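PHO85 cyclin PHO80 (Saccharomyces cerevisiae, PDB 2PMI) serves as the cyclin partner of the cyclin-dependent kinase PHO85 and negatively regulates phosphate-starvation-responsive genes when phosphate is plentiful. Local coordinates at residues I102-T107 against D174-L179. Sequence-based numbering, arbitrary orientation.
Sequences IDLLQT and DHNITL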
loop_
_atom_site.group_PDB
_atom_site.type_symbol
_atom_site.label_atom_id
_atom_site.label_comp_id
_atom_site.label_asym_id
_atom_site.label_seq_id
_atom_site.Cartn_x
_atom_site.Cartn_y
_atom_site.Cartn_z
ATOM N N ILE B 102 -10.027 -10.360 13.974
ATOM C CA ILE B 102 -10.422 -11.037 15.199
ATOM C C ILE B 102 -9.550 -12.275 15.352
ATOM O O ILE B 102 -8.908 -12.474 16.386
ATOM C CB ILE B 102 -11.891 -11.471 15.142
ATOM C CG1 ILE B 102 -12.779 -10.239 15.130
ATOM C CG2 ILE B 102 -12.241 -12.349 16.343
ATOM C CD1 ILE B 102 -14.228 -10.566 14.974
ATOM N N ASP B 103 -9.534 -13.105 14.314
ATOM C CA ASP B 103 -8.736 -14.313 14.323
ATOM C C ASP B 103 -7.266 -13.937 14.459
ATOM O O ASP B 103 -6.459 -14.750 14.917
ATOM C CB ASP B 103 -8.954 -15.121 13.037
ATOM C CG ASP B 103 -10.244 -15.945 13.061
ATOM O OD1 ASP B 103 -11.132 -15.657 13.899
ATOM O OD2 ASP B 103 -10.373 -16.881 12.230
ATOM N N LEU B 104 -6.905 -12.713 14.072
ATOM C CA LEU B 104 -5.506 -12.310 14.181
ATOM C C LEU B 104 -5.141 -11.924 15.597
ATOM O O LEU B 104 -4.070 -12.270 16.066
ATOM C CB LEU B 104 -5.158 -11.135 13.259
ATOM C CG LEU B 104 -3.673 -10.727 13.435
ATOM C CD1 LEU B 104 -2.808 -11.523 12.457
ATOM C CD2 LEU B 104 -3.475 -9.234 13.206
ATOM N N LEU B 105 -6.019 -11.189 16.269
ATOM C CA LEU B 105 -5.757 -10.767 17.634
ATOM C C LEU B 105 -5.945 -11.943 18.606
ATOM O O LEU B 105 -5.104 -12.148 19.490
ATOM C CB LEU B 105 -6.669 -9.608 18.020
ATOM C CG LEU B 105 -6.227 -8.790 19.238
ATOM C CD1 LEU B 105 -4.867 -8.202 18.942
ATOM C CD2 LEU B 105 -7.224 -7.669 19.561
ATOM N N GLN B 106 -7.020 -12.724 18.443
ATOM C CA GLN B 106 -7.247 -13.873 19.333
ATOM C C GLN B 106 -6.047 -14.806 19.319
ATOM O O GLN B 106 -5.790 -15.498 20.298
ATOM C CB GLN B 106 -8.494 -14.693 18.941
ATOM C CG GLN B 106 -9.850 -14.020 19.210
ATOM C CD GLN B 106 -11.020 -15.003 19.382
ATOM O OE1 GLN B 106 -11.129 -16.026 18.688
ATOM N NE2 GLN B 106 -11.912 -14.675 20.308
ATOM N N THR B 107 -5.317 -14.826 18.211
ATOM C CA THR B 107 -4.150 -15.696 18.087
ATOM C C THR B 107 -2.851 -15.129 18.660
ATOM O O THR B 107 -2.046 -15.876 19.210
ATOM C CB THR B 107 -3.887 -16.098 16.592
ATOM O OG1 THR B 107 -4.788 -17.145 16.194
ATOM C CG2 THR B 107 -2.455 -16.574 16.396
ATOM N N ASP B 174 -2.438 -14.525 3.182
ATOM C CA ASP B 174 -2.365 -15.924 3.611
ATOM C C ASP B 174 -1.491 -16.275 4.801
ATOM O O ASP B 174 -1.985 -16.835 5.763
ATOM C CB ASP B 174 -1.993 -16.831 2.430
ATOM C CG ASP B 174 -3.114 -16.922 1.394
ATOM O OD1 ASP B 174 -4.267 -16.587 1.753
ATOM O OD2 ASP B 174 -2.859 -17.332 0.237
ATOM N N HIS B 175 -0.208 -15.947 4.752
ATOM C CA HIS B 175 0.695 -16.291 5.853
ATOM C C HIS B 175 0.897 -15.196 6.895
ATOM O O HIS B 175 1.817 -15.278 7.712
ATOM C CB HIS B 175 2.057 -16.666 5.283
ATOM C CG HIS B 175 1.997 -17.726 4.231
ATOM N ND1 HIS B 175 2.947 -17.843 3.239
ATOM C CD2 HIS B 175 1.104 -18.722 4.018
ATOM C CE1 HIS B 175 2.639 -18.863 2.457
ATOM N NE2 HIS B 175 1.525 -19.413 2.908
ATOM N N ASN B 176 0.046 -14.175 6.874
ATOM C CA ASN B 176 0.192 -13.069 7.812
ATOM C C ASN B 176 0.116 -13.501 9.274
ATOM O O ASN B 176 1.036 -13.231 10.045
ATOM C CB ASN B 176 -0.852 -11.976 7.528
ATOM C CG ASN B 176 -0.669 -10.744 8.413
ATOM O OD1 ASN B 176 0.426 -10.190 8.501
ATOM N ND2 ASN B 176 -1.743 -10.312 9.065
ATOM N N ILE B 177 -0.971 -14.170 9.650
ATOM C CA ILE B 177 -1.148 -14.614 11.027
ATOM C C ILE B 177 0.063 -15.398 11.560
ATOM O O ILE B 177 0.552 -15.137 12.675
ATOM C CB ILE B 177 -2.425 -15.474 11.171
ATOM C CG1 ILE B 177 -3.663 -14.601 10.951
ATOM C CG2 ILE B 177 -2.485 -16.092 12.561
ATOM C CD1 ILE B 177 -4.971 -15.355 11.017
ATOM N N THR B 178 0.546 -16.347 10.758
ATOM C CA THR B 178 1.692 -17.148 11.149
ATOM C C THR B 178 2.901 -16.267 11.385
ATOM O O THR B 178 3.479 -16.266 12.470
ATOM C CB THR B 178 2.031 -18.196 10.078
ATOM O OG1 THR B 178 1.038 -19.227 10.100
ATOM C CG2 THR B 178 3.391 -18.817 10.341
ATOM N N LEU B 179 3.282 -15.522 10.357
ATOM C CA LEU B 179 4.421 -14.626 10.442
ATOM C C LEU B 179 4.278 -13.779 11.677
ATOM O O LEU B 179 5.244 -13.541 12.395
ATOM C CB LEU B 179 4.464 -13.739 9.209
ATOM C CG LEU B 179 4.947 -14.507 7.985
ATOM C CD1 LEU B 179 4.417 -13.890 6.713
ATOM C CD2 LEU B 179 6.457 -14.523 8.005
#
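L104 and I177 meet through torsions that can be traced atom by atom: in L104, chi1 (179°) sets CG anti to the backbone N and chi2 (90°) then places CD1 against I177 CG1, while in I177 chi1 (-68°) sets CG1, the touching atom itself, anti to the carbonyl carbon. Each side chain ends nearer the opposite helix than its CB direction alone would suggest, and the two slide past each other in opposite directions. The setting is the all-helical cyclin fold, where the first turn of helix 176-183 packs against the C-terminal part of helix 92-108. Close backbone approach supports this, since L104 CA and I177 CA lie 5.9 Å apart. No hydrogen bond crosses between the two segments, so the join is mainly apolar. Its centre is L104 CD1 against I177 CG1 at 3.5 Å. The ends of I177 make two further contacts: CD1 reaches to 4.2 Å from the backbone O of D103, while CG2 turns to T107, whose side chain it meets at about a right angle. N176 also crosses L104, again at about a right angle, with ND2 3.8 Å from L104 CD1. N176 is buried, and its ND2 is hydrogen-bonded to R169 O and Y100 OH, bonds consistent with the amide being held beside the leucine methyl. Beyond the interface, L104 also touches V166, and D103 touches Y220 of helix 216-227. At the more exposed end, T107 OG1 makes a weak hydrogen bond of 3.2 Å to D103 O, and T107 CG2 lies 3.9 Å from I177 CG2.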